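Local coordinates for protein SYE1 (Shewanella oneidensis, PDB 4AWT) that binds flavin mononucleotide and, like its Old Yellow Enzyme relatives, probably reduces carbon-carbon double bonds with electrons from NADH or NADPH, at residues Leu180-Gly185 and Val230-Ala235; Tyr186-Phe191 and Leu211-Glu216; Ala327-Pro332 and Tyr360-Ala365. The protein carries 1 engineered substitution. One frame throughout, in Å; residues are numbered along the deposited sequence.

Interaction 1 (Leu180-Gly185 and Val230-Ala235); sequences LHAANG and VGVRLA. With FMN (flavin mononucleotide), chain B.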
loop_
_atom_site.group_PDB
_atom_site.type_symbol
_atom_site.label_atom_id
_atom_site.label_comp_id
_atom_site.label_asym_id
_atom_site.label_seq_id
_atom_site.Cartn_x
_atom_site.Cartn_y
_atom_site.Cartn_z
ATOM N N LEU A 180 -1.226 -2.591 -6.141
ATOM C CA LEU A 180 -2.641 -2.402 -5.847
ATOM C C LEU A 180 -2.865 -2.536 -4.358
ATOM O O LEU A 180 -2.625 -3.591 -3.778
ATOM C CB LEU A 180 -3.443 -3.457 -6.580
ATOM C CG LEU A 180 -4.946 -3.444 -6.319
ATOM C CD1 LEU A 180 -5.551 -2.101 -6.746
ATOM C CD2 LEU A 180 -5.613 -4.613 -7.022
ATOM N N HIS A 181 -3.368 -1.481 -3.721
ATOM C CA HIS A 181 -3.696 -1.563 -2.293
ATOM C C HIS A 181 -5.033 -2.304 -2.172
ATOM O O HIS A 181 -6.092 -1.700 -2.354
ATOM C CB HIS A 181 -3.782 -0.199 -1.650
ATOM C CG HIS A 181 -3.735 -0.242 -0.157
ATOM N ND1 HIS A 181 -3.903 -1.385 0.541
ATOM C CD2 HIS A 181 -3.454 0.781 0.696
ATOM C CE1 HIS A 181 -3.748 -1.060 1.810
ATOM N NE2 HIS A 181 -3.465 0.219 1.947
ATOM N N ALA A 182 -4.998 -3.588 -1.882
ATOM C CA ALA A 182 -6.162 -4.398 -1.642
ATOM C C ALA A 182 -6.216 -4.872 -0.199
ATOM O O ALA A 182 -6.869 -5.872 0.113
ATOM C CB ALA A 182 -6.233 -5.565 -2.635
ATOM N N ALA A 183 -5.617 -4.089 0.684
ATOM C CA ALA A 183 -5.383 -4.423 2.081
ATOM C C ALA A 183 -6.005 -3.366 2.989
ATOM O O ALA A 183 -6.685 -2.444 2.555
ATOM C CB ALA A 183 -3.879 -4.602 2.299
ATOM N N ASN A 184 -5.743 -3.552 4.284
ATOM C CA ASN A 184 -5.971 -2.678 5.409
ATOM C C ASN A 184 -7.354 -2.010 5.357
ATOM O O ASN A 184 -7.508 -0.853 5.756
ATOM C CB ASN A 184 -4.835 -1.679 5.547
ATOM C CG ASN A 184 -3.544 -2.408 5.828
ATOM O OD1 ASN A 184 -3.520 -3.597 6.072
ATOM N ND2 ASN A 184 -2.451 -1.689 5.779
ATOM N N GLY A 185 -8.357 -2.780 4.977
ATOM C CA GLY A 185 -9.721 -2.344 5.117
ATOM C C GLY A 185 -10.216 -1.400 4.043
ATOM O O GLY A 185 -11.335 -0.874 4.189
ATOM N N VAL A 230 3.033 -5.257 -11.931
ATOM C CA VAL A 230 1.886 -5.196 -11.037
ATOM C C VAL A 230 2.169 -6.048 -9.804
ATOM O O VAL A 230 2.330 -7.259 -9.894
ATOM C CB VAL A 230 0.607 -5.676 -11.711
ATOM C CG1 VAL A 230 -0.553 -5.762 -10.726
ATOM C CG2 VAL A 230 0.239 -4.759 -12.883
ATOM N N GLY A 231 2.156 -5.392 -8.629
ATOM C CA GLY A 231 2.125 -6.078 -7.340
ATOM C C GLY A 231 0.783 -5.824 -6.688
ATOM O O GLY A 231 0.059 -4.896 -7.067
ATOM N N VAL A 232 0.445 -6.632 -5.673
ATOM C CA VAL A 232 -0.791 -6.483 -4.950
ATOM C C VAL A 232 -0.510 -6.631 -3.459
ATOM O O VAL A 232 0.233 -7.532 -3.074
ATOM C CB VAL A 232 -1.852 -7.497 -5.395
ATOM C CG1 VAL A 232 -3.127 -7.398 -4.568
ATOM C CG2 VAL A 232 -2.161 -7.336 -6.878
ATOM N N ARG A 233 -1.153 -5.802 -2.639
ATOM C CA ARG A 233 -1.064 -5.883 -1.192
ATOM C C ARG A 233 -2.377 -6.414 -0.625
ATOM O O ARG A 233 -3.457 -5.927 -0.964
ATOM C CB ARG A 233 -0.738 -4.521 -0.584
ATOM C CG ARG A 233 -0.106 -4.672 0.796
ATOM C CD ARG A 233 0.422 -3.378 1.376
ATOM N NE ARG A 233 1.428 -3.681 2.387
ATOM C CZ ARG A 233 1.833 -2.902 3.377
ATOM N NH1 ARG A 233 1.207 -1.812 3.699
ATOM N NH2 ARG A 233 2.881 -3.294 4.109
ATOM N N LEU A 234 -2.254 -7.409 0.278
ATOM C CA LEU A 234 -3.364 -8.037 0.979
ATOM C C LEU A 234 -3.115 -8.011 2.483
ATOM O O LEU A 234 -1.960 -7.996 2.928
ATOM C CB LEU A 234 -3.584 -9.502 0.547
ATOM C CG LEU A 234 -3.932 -9.702 -0.922
ATOM C CD1 LEU A 234 -4.045 -11.204 -1.190
ATOM C CD2 LEU A 234 -5.221 -8.993 -1.336
ATOM N N ALA A 235 -4.195 -8.069 3.254
ATOM C CA ALA A 235 -4.155 -8.134 4.707
ATOM C C ALA A 235 -5.085 -9.229 5.184
ATOM O O ALA A 235 -6.247 -8.984 5.526
ATOM C CB ALA A 235 -4.532 -6.824 5.317
HETATM N N1 FMN B . 0.166 0.868 4.330
HETATM C C2 FMN B . -0.257 0.969 3.076
HETATM O O2 FMN B . -0.503 -0.046 2.371
HETATM N N3 FMN B . -0.439 2.218 2.500
HETATM C C4 FMN B . -0.198 3.403 3.177
HETATM O O4 FMN B . -0.288 4.489 2.546
HETATM C C4A FMN B . 0.137 3.279 4.523
HETATM N N5 FMN B . 0.308 4.415 5.313
HETATM C C5A FMN B . 1.051 4.266 6.516
HETATM C C6 FMN B . 1.478 5.379 7.196
HETATM C C7 FMN B . 2.244 5.280 8.382
HETATM C C7M FMN B . 2.781 6.548 9.002
HETATM C C8 FMN B . 2.511 4.038 8.874
HETATM C C8M FMN B . 3.352 3.840 10.119
HETATM C C9 FMN B . 2.065 2.888 8.192
HETATM C C9A FMN B . 1.341 2.987 7.002
HETATM N N10 FMN B . 0.947 1.839 6.283
HETATM C C10 FMN B . 0.406 1.988 5.020
HETATM C "C1'" FMN B . 1.319 0.513 6.785
HETATM C "C2'" FMN B . 2.801 0.165 6.558
HETATM O "O2'" FMN B . 3.064 -0.036 5.179
HETATM C "C3'" FMN B . 3.214 -1.112 7.263
HETATM O "O3'" FMN B . 2.568 -2.253 6.719
HETATM C "C4'" FMN B . 3.012 -1.106 8.789
HETATM O "O4'" FMN B . 3.453 0.110 9.373
HETATM C "C5'" FMN B . 3.623 -2.320 9.460
HETATM O "O5'" FMN B . 5.049 -2.358 9.283
HETATM P P FMN B . 6.013 -1.837 10.469
HETATM O O1P FMN B . 5.797 -0.348 10.574
HETATM O O2P FMN B . 5.609 -2.562 11.733
HETATM O O3P FMN B . 7.390 -2.200 9.970
HETATM O O HOH W 1 -6.767 -7.828 2.097
#
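Arg233 lays its CG against Ala183 CB, 4.1 Å away, where the neighbouring parallel strands 177-181 and 230-234 of the TIM barrel run out toward the flavin mononucleotide. With CG anti to the backbone N (chi1 -157°) and the chain extended from CG to NE, the guanidinium reaches the junction of flavin ring and ribityl chain. There Arg233 NH1 donates to FMN O2 at 2.8 Å and also to the ribityl FMN O2', while Arg233 NH2 donates to FMN O3' at 2.8 Å. Flavin N1 lies in the guanidinium plane at its edge, so the positive charge would probably stabilise electron density on the N1-C2-O2 side of the reduced flavin. FMN O2 also sits over one face of the His181 ring, which stacks on Trp102 and accepts a hydrogen bond from Ala183 N at ND1 (3.2 Å). Behind this shell the backbones are pinned by Leu180 N to Gly231 O, Arg233 N to Leu180 O (2.9 Å), and Ala182 N to Arg233 O. On the outward side, Ala182 CB meets Leu234 CD2 at 3.8 Å, and Leu180 faces helix 212-225. Past the strand ends a water accepts from Ala235 N and donates to Ala182 O, 2.8 Å from each.

Interaction 2 (Tyr186-Phe191 and Leu211-Glu216); sequences YLINQF and LRFLDE. With BOG (octyl beta-D-glucopyranoside), chain D.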
loop_
_atom_site.group_PDB
_atom_site.type_symbol
_atom_site.label_atom_id
_atom_site.label_comp_id
_atom_site.label_asym_id
_atom_site.label_seq_id
_atom_site.Cartn_x
_atom_site.Cartn_y
_atom_site.Cartn_z
ATOM N N TYR A 186 -9.457 -1.189 2.979
ATOM C CA TYR A 186 -9.830 -0.239 1.926
ATOM C C TYR A 186 -10.756 -0.895 0.915
ATOM O O TYR A 186 -11.327 -1.936 1.160
ATOM C CB TYR A 186 -8.569 0.463 1.413
ATOM C CG TYR A 186 -7.916 1.250 2.530
ATOM C CD1 TYR A 186 -8.573 2.312 3.141
ATOM C CD2 TYR A 186 -6.642 0.931 2.972
ATOM C CE1 TYR A 186 -7.996 3.037 4.156
ATOM C CE2 TYR A 186 -6.050 1.651 3.980
ATOM C CZ TYR A 186 -6.704 2.699 4.592
ATOM O OH TYR A 186 -6.082 3.367 5.597
ATOM N N LEU A 187 -11.028 -0.216 -0.227
ATOM C CA LEU A 187 -12.175 -0.589 -1.042
ATOM C C LEU A 187 -12.170 -2.036 -1.458
ATOM O O LEU A 187 -13.172 -2.747 -1.295
ATOM C CB LEU A 187 -12.259 0.287 -2.300
ATOM C CG LEU A 187 -13.480 -0.031 -3.161
ATOM C CD1 LEU A 187 -14.797 0.241 -2.473
ATOM C CD2 LEU A 187 -13.380 0.742 -4.476
ATOM N N ILE A 188 -11.079 -2.500 -2.062
ATOM C CA ILE A 188 -11.089 -3.883 -2.539
ATOM C C ILE A 188 -11.265 -4.847 -1.373
ATOM O O ILE A 188 -11.972 -5.860 -1.474
ATOM C CB ILE A 188 -9.874 -4.183 -3.418
ATOM C CG1 ILE A 188 -9.881 -3.235 -4.646
ATOM C CG2 ILE A 188 -9.852 -5.641 -3.844
ATOM C CD1 ILE A 188 -8.677 -3.321 -5.463
ATOM N N ASN A 189 -10.617 -4.536 -0.246
ATOM C CA ASN A 189 -10.750 -5.355 0.941
ATOM C C ASN A 189 -12.177 -5.391 1.459
ATOM O O ASN A 189 -12.583 -6.408 2.058
ATOM C CB ASN A 189 -9.719 -4.845 1.944
ATOM C CG ASN A 189 -9.350 -5.715 3.113
ATOM O OD1 ASN A 189 -8.374 -5.372 3.801
ATOM N ND2 ASN A 189 -10.026 -6.823 3.326
ATOM N N GLN A 190 -12.952 -4.327 1.248
ATOM C CA GLN A 190 -14.358 -4.280 1.615
ATOM C C GLN A 190 -15.220 -5.233 0.759
ATOM O O GLN A 190 -16.314 -5.560 1.197
ATOM C CB GLN A 190 -14.889 -2.850 1.487
ATOM C CG GLN A 190 -14.287 -1.900 2.519
ATOM C CD GLN A 190 -14.241 -0.464 2.105
ATOM O OE1 GLN A 190 -15.166 0.061 1.435
ATOM N NE2 GLN A 190 -13.193 0.237 2.457
ATOM N N PHE A 191 -14.732 -5.641 -0.394
ATOM C CA PHE A 191 -15.347 -6.711 -1.168
ATOM C C PHE A 191 -14.858 -8.096 -0.746
ATOM O O PHE A 191 -15.636 -9.037 -0.690
ATOM C CB PHE A 191 -15.111 -6.555 -2.675
ATOM C CG PHE A 191 -15.943 -5.487 -3.342
ATOM C CD1 PHE A 191 -15.619 -4.137 -3.230
ATOM C CD2 PHE A 191 -17.081 -5.826 -4.058
ATOM C CE1 PHE A 191 -16.371 -3.174 -3.858
ATOM C CE2 PHE A 191 -17.844 -4.867 -4.671
ATOM C CZ PHE A 191 -17.484 -3.548 -4.578
ATOM N N LEU A 211 -14.110 -12.384 -4.484
ATOM C CA LEU A 211 -12.826 -12.142 -5.139
ATOM C C LEU A 211 -12.974 -11.520 -6.504
ATOM O O LEU A 211 -11.962 -11.164 -7.135
ATOM C CB LEU A 211 -12.010 -13.432 -5.244
ATOM C CG LEU A 211 -11.615 -14.041 -3.893
ATOM C CD1 LEU A 211 -10.868 -15.325 -4.098
ATOM C CD2 LEU A 211 -10.801 -13.084 -3.059
ATOM N N ARG A 212 -14.187 -11.347 -7.009
ATOM C CA ARG A 212 -14.401 -10.925 -8.395
ATOM C C ARG A 212 -13.894 -9.515 -8.635
ATOM O O ARG A 212 -13.281 -9.256 -9.685
ATOM C CB ARG A 212 -15.894 -11.054 -8.745
ATOM C CG ARG A 212 -16.125 -10.808 -10.233
ATOM C CD ARG A 212 -17.630 -10.937 -10.557
ATOM N NE ARG A 212 -18.189 -12.211 -10.129
ATOM C CZ ARG A 212 -18.022 -13.363 -10.678
ATOM N NH1 ARG A 212 -17.330 -13.479 -11.804
ATOM N NH2 ARG A 212 -18.577 -14.434 -10.081
ATOM N N PHE A 213 -14.160 -8.575 -7.743
ATOM C CA PHE A 213 -13.716 -7.204 -7.960
ATOM C C PHE A 213 -12.187 -7.158 -8.018
ATOM O O PHE A 213 -11.605 -6.556 -8.919
ATOM C CB PHE A 213 -14.287 -6.290 -6.902
ATOM C CG PHE A 213 -14.038 -4.828 -7.141
ATOM C CD1 PHE A 213 -14.392 -4.211 -8.311
ATOM C CD2 PHE A 213 -13.456 -4.055 -6.142
ATOM C CE1 PHE A 213 -14.178 -2.848 -8.492
ATOM C CE2 PHE A 213 -13.252 -2.698 -6.326
ATOM C CZ PHE A 213 -13.663 -2.092 -7.485
ATOM N N LEU A 214 -11.516 -7.841 -7.076
ATOM C CA LEU A 214 -10.066 -7.972 -7.125
ATOM C C LEU A 214 -9.618 -8.507 -8.472
ATOM O O LEU A 214 -8.689 -7.994 -9.109
ATOM C CB LEU A 214 -9.606 -8.891 -6.002
ATOM C CG LEU A 214 -8.122 -9.236 -6.005
ATOM C CD1 LEU A 214 -7.234 -8.032 -5.716
ATOM C CD2 LEU A 214 -7.837 -10.335 -4.985
ATOM N N ASP A 215 -10.252 -9.620 -8.923
ATOM C CA ASP A 215 -9.893 -10.236 -10.163
ATOM C C ASP A 215 -9.956 -9.260 -11.331
ATOM O O ASP A 215 -9.072 -9.175 -12.168
ATOM C CB ASP A 215 -10.806 -11.446 -10.404
ATOM C CG ASP A 215 -10.405 -12.273 -11.583
ATOM O OD1 ASP A 215 -9.246 -12.594 -11.747
ATOM O OD2 ASP A 215 -11.312 -12.796 -12.218
ATOM N N GLU A 216 -11.087 -8.529 -11.402
ATOM C CA GLU A 216 -11.320 -7.643 -12.504
ATOM C C GLU A 216 -10.412 -6.431 -12.495
ATOM O O GLU A 216 -9.945 -5.960 -13.550
ATOM C CB GLU A 216 -12.795 -7.223 -12.522
ATOM C CG GLU A 216 -13.704 -8.402 -12.855
ATOM C CD GLU A 216 -15.183 -8.100 -12.827
ATOM O OE1 GLU A 216 -15.543 -6.965 -12.460
ATOM O OE2 GLU A 216 -15.993 -8.986 -13.123
HETATM C C1 BOG D . -3.538 5.604 9.041
HETATM O O1 BOG D . -3.121 6.158 10.259
HETATM C C2 BOG D . -2.765 6.138 7.877
HETATM O O2 BOG D . -2.994 7.518 7.688
HETATM C C3 BOG D . -3.142 5.451 6.555
HETATM O O3 BOG D . -2.242 5.810 5.543
HETATM C C4 BOG D . -2.988 3.937 6.755
HETATM O O4 BOG D . -3.400 3.293 5.597
HETATM C C5 BOG D . -3.754 3.437 7.974
HETATM O O5 BOG D . -3.260 4.164 9.082
HETATM C C6 BOG D . -3.566 1.958 8.195
HETATM O O6 BOG D . -4.399 1.626 9.291
HETATM C "C1'" BOG D . -4.100 6.164 11.271
HETATM C "C2'" BOG D . -3.716 6.924 12.538
HETATM C "C3'" BOG D . -2.345 6.606 13.053
HETATM C "C4'" BOG D . -1.940 6.962 14.478
HETATM C "C5'" BOG D . -0.736 7.905 14.396
HETATM C "C6'" BOG D . -1.123 9.314 14.850
HETATM C "C7'" BOG D . 0.088 10.257 14.733
HETATM C "C8'" BOG D . -0.185 11.410 15.691
#
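Tyr186 OH is gripped by the hydroxyl of Tyr68 and by BOG O4 of a bound octyl glucoside, 2.7 Å from Tyr186 OH and at the edge of the phenol ring, near its plane. From this ligand site the chain turns into helix 187-192, an extra helix in the loop between strand 177-181 and helix 212-225 of the TIM barrel, whose apolar side meets Phe213. The Phe213 ring leans over one face of Phe191, the centroids 4.6 Å apart and the planes inclined at 33°. Phe213 CD2 lies toward the rim of the Phe191 ring, 3.6 Å from Phe191 CD1, and Phe213 CB makes a CH-pi contact 4.2 Å from that ring's centroid. CG of Phe213 is anti to the backbone N (chi1 -172°), which swings the ring off its helix so that Phe213 CE2 meets Ile188 CG1 (3.8 Å) and Leu187 CD2 (3.9 Å). Ile188 CG2 crosses to Leu214 CB at 3.9 Å. The N-to-C directions of the short helical segments 187-191 and 212-216 lie 137° apart, their axes 9.1 Å apart at closest. Phe213 also touches Ile156 and Val159 of helix 153-172, and Ile188 and Leu214 rest on Leu180 of barrel strand 177-181.

Interaction 3 (Ala327-Pro332 and Tyr360-Ala365); sequences ANPDLP and YPTYQA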
loop_
_atom_site.group_PDB
_atom_site.type_symbol
_atom_site.label_atom_id
_atom_site.label_comp_id
_atom_site.label_asym_id
_atom_site.label_seq_id
_atom_site.Cartn_x
_atom_site.Cartn_y
_atom_site.Cartn_z
ATOM N N ALA A 327 12.239 6.873 10.464
ATOM C CA ALA A 327 13.237 7.513 11.289
ATOM C C ALA A 327 14.683 7.191 10.910
ATOM O O ALA A 327 15.590 7.796 11.457
ATOM C CB ALA A 327 13.010 7.153 12.752
ATOM N N ASN A 328 14.889 6.259 10.002
ATOM C CA ASN A 328 16.220 5.776 9.664
ATOM C C ASN A 328 16.336 5.760 8.149
ATOM O O ASN A 328 16.011 4.783 7.498
ATOM C CB ASN A 328 16.475 4.374 10.220
ATOM C CG ASN A 328 16.397 4.383 11.739
ATOM O OD1 ASN A 328 17.381 4.695 12.404
ATOM N ND2 ASN A 328 15.212 4.083 12.251
ATOM N N PRO A 329 16.778 6.886 7.542
ATOM C CA PRO A 329 16.853 6.911 6.084
ATOM C C PRO A 329 17.794 5.856 5.532
ATOM O O PRO A 329 17.598 5.325 4.445
ATOM C CB PRO A 329 17.302 8.339 5.765
ATOM C CG PRO A 329 18.012 8.805 7.024
ATOM C CD PRO A 329 17.210 8.171 8.143
ATOM N N ASP A 330 18.851 5.573 6.320
ATOM C CA ASP A 330 19.861 4.585 6.072
ATOM C C ASP A 330 19.561 3.300 6.802
ATOM O O ASP A 330 20.467 2.587 7.279
ATOM C CB ASP A 330 21.249 5.103 6.459
ATOM C CG ASP A 330 21.371 5.518 7.890
ATOM O OD1 ASP A 330 20.340 5.741 8.583
ATOM O OD2 ASP A 330 22.530 5.646 8.339
ATOM N N LEU A 331 18.279 2.902 6.880
ATOM C CA LEU A 331 17.920 1.690 7.577
ATOM C C LEU A 331 18.703 0.497 7.106
ATOM O O LEU A 331 19.190 -0.281 7.952
ATOM C CB LEU A 331 16.402 1.437 7.470
ATOM C CG LEU A 331 15.950 0.191 8.213
ATOM C CD1 LEU A 331 16.103 0.301 9.703
ATOM C CD2 LEU A 331 14.506 -0.116 7.849
ATOM N N PRO A 332 18.894 0.259 5.804
ATOM C CA PRO A 332 19.649 -0.946 5.391
ATOM C C PRO A 332 21.047 -0.983 6.034
ATOM O O PRO A 332 21.434 -2.037 6.583
ATOM C CB PRO A 332 19.654 -0.871 3.884
ATOM C CG PRO A 332 18.369 -0.104 3.546
ATOM C CD PRO A 332 18.319 0.956 4.635
ATOM N N TYR A 360 15.532 13.426 9.634
ATOM C CA TYR A 360 16.101 12.338 10.377
ATOM C C TYR A 360 17.491 12.057 9.822
ATOM O O TYR A 360 17.596 11.757 8.622
ATOM C CB TYR A 360 15.258 11.101 10.324
ATOM C CG TYR A 360 13.952 11.124 11.052
ATOM C CD1 TYR A 360 13.880 10.847 12.412
ATOM C CD2 TYR A 360 12.757 11.391 10.395
ATOM C CE1 TYR A 360 12.672 10.799 13.085
ATOM C CE2 TYR A 360 11.553 11.378 11.060
ATOM C CZ TYR A 360 11.514 11.075 12.398
ATOM O OH TYR A 360 10.321 10.996 13.093
ATOM N N PRO A 361 18.550 12.160 10.596
ATOM C CA PRO A 361 19.901 11.959 10.015
ATOM C C PRO A 361 20.249 10.530 9.732
ATOM O O PRO A 361 19.685 9.578 10.294
ATOM C CB PRO A 361 20.825 12.537 11.070
ATOM C CG PRO A 361 20.093 12.496 12.256
ATOM C CD PRO A 361 18.608 12.567 12.001
ATOM N N THR A 362 21.236 10.374 8.858
ATOM C CA THR A 362 21.921 9.106 8.777
ATOM C C THR A 362 22.740 8.862 10.028
ATOM O O THR A 362 23.037 9.765 10.807
ATOM C CB THR A 362 22.810 9.050 7.522
ATOM O OG1 THR A 362 23.762 10.107 7.608
ATOM C CG2 THR A 362 21.978 9.209 6.247
ATOM N N TYR A 363 23.099 7.594 10.225
ATOM C CA TYR A 363 23.800 7.197 11.446
ATOM C C TYR A 363 25.192 7.806 11.472
ATOM O O TYR A 363 25.941 7.762 10.489
ATOM C CB TYR A 363 23.919 5.666 11.469
ATOM C CG TYR A 363 24.633 5.191 12.726
ATOM C CD1 TYR A 363 24.012 5.300 13.964
ATOM C CD2 TYR A 363 25.920 4.700 12.685
ATOM C CE1 TYR A 363 24.641 4.909 15.105
ATOM C CE2 TYR A 363 26.575 4.300 13.834
ATOM C CZ TYR A 363 25.923 4.407 15.041
ATOM O OH TYR A 363 26.542 4.003 16.186
ATOM N N GLN A 364 25.559 8.321 12.627
ATOM C CA GLN A 364 26.937 8.815 12.829
ATOM C C GLN A 364 27.359 8.382 14.216
ATOM O O GLN A 364 26.721 8.797 15.206
ATOM C CB GLN A 364 26.954 10.358 12.693
ATOM C CG GLN A 364 28.264 10.910 13.039
ATOM C CD GLN A 364 29.459 10.489 12.245
ATOM O OE1 GLN A 364 29.456 10.869 11.070
ATOM N NE2 GLN A 364 30.383 9.812 12.943
ATOM N N ALA A 365 28.395 7.587 14.308
ATOM C CA ALA A 365 28.872 7.214 15.612
ATOM C C ALA A 365 29.410 8.426 16.384
ATOM O O ALA A 365 29.351 8.371 17.630
ATOM C CB ALA A 365 29.907 6.152 15.394
ATOM O OXT ALA A 365 29.868 9.380 15.753
HETATM O O HOH W 2 17.732 9.318 12.292
#
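Tyr360 lies with one ring face over Ala327, whose CA makes a CH-pi contact 3.6 Å from the ring centroid, while Ala327 CB touches Tyr360 CE1 at 3.7 Å. The phenol OH is hydrogen-bonded to Val345 N. The carbonyls of Tyr360 and Pro361 border the Pro329 ring, with Pro329 CG 3.4 Å from Tyr360 O, and a water donates to Pro361 O and Ala327 O, 2.8 Å from each. Pro329 belongs to a type I beta turn, Asn328 to Leu331, linking helix 323-327, after the last barrel strand, to helix 331-337; the C-terminal tail crosses this turn. Thr362 brings CG2 to Pro329 CG (4.1 Å), and its CB approaches the carboxylate of Asp330. Tyr363 N donates to Asp330 OD2 at 2.8 Å, almost straight (178°), on the syn side but 28° out of the carboxylate plane. CG of Asp330 takes the crowded position between backbone N and carbonyl carbon (chi1 58°), which turns the group to the tail, while Asp330 OD1 forms a salt bridge with Arg334 NE. An alanine here would probably leave Tyr363 N and the Arg334 charge without their mate and let the tail swing. The Tyr363 ring stacks on Tyr339.

Overall arrangement
Interactions 1 and 2 are buried and belong to one continuous piece of the barrel: strand 177-181 leads into helix 187-192, and helix 212-225 into strand 230-234. They meet where Gly185 O lies 2.8 Å from Gln190 NE2, a probable hydrogen bond, their centres about 10 Å apart. Interaction 1, near the chain's centre, works through backbone bonds and polar groups turned to the cofactor; interaction 2, farther out in the helical layer, is aromatic and aliphatic between its segments. Interaction 3 lies about 38 Å from interaction 2, centre to centre, across the chain's centre. It is partly exposed, joining the tail to a turn by one charged side chain, a proline and a tyrosine face.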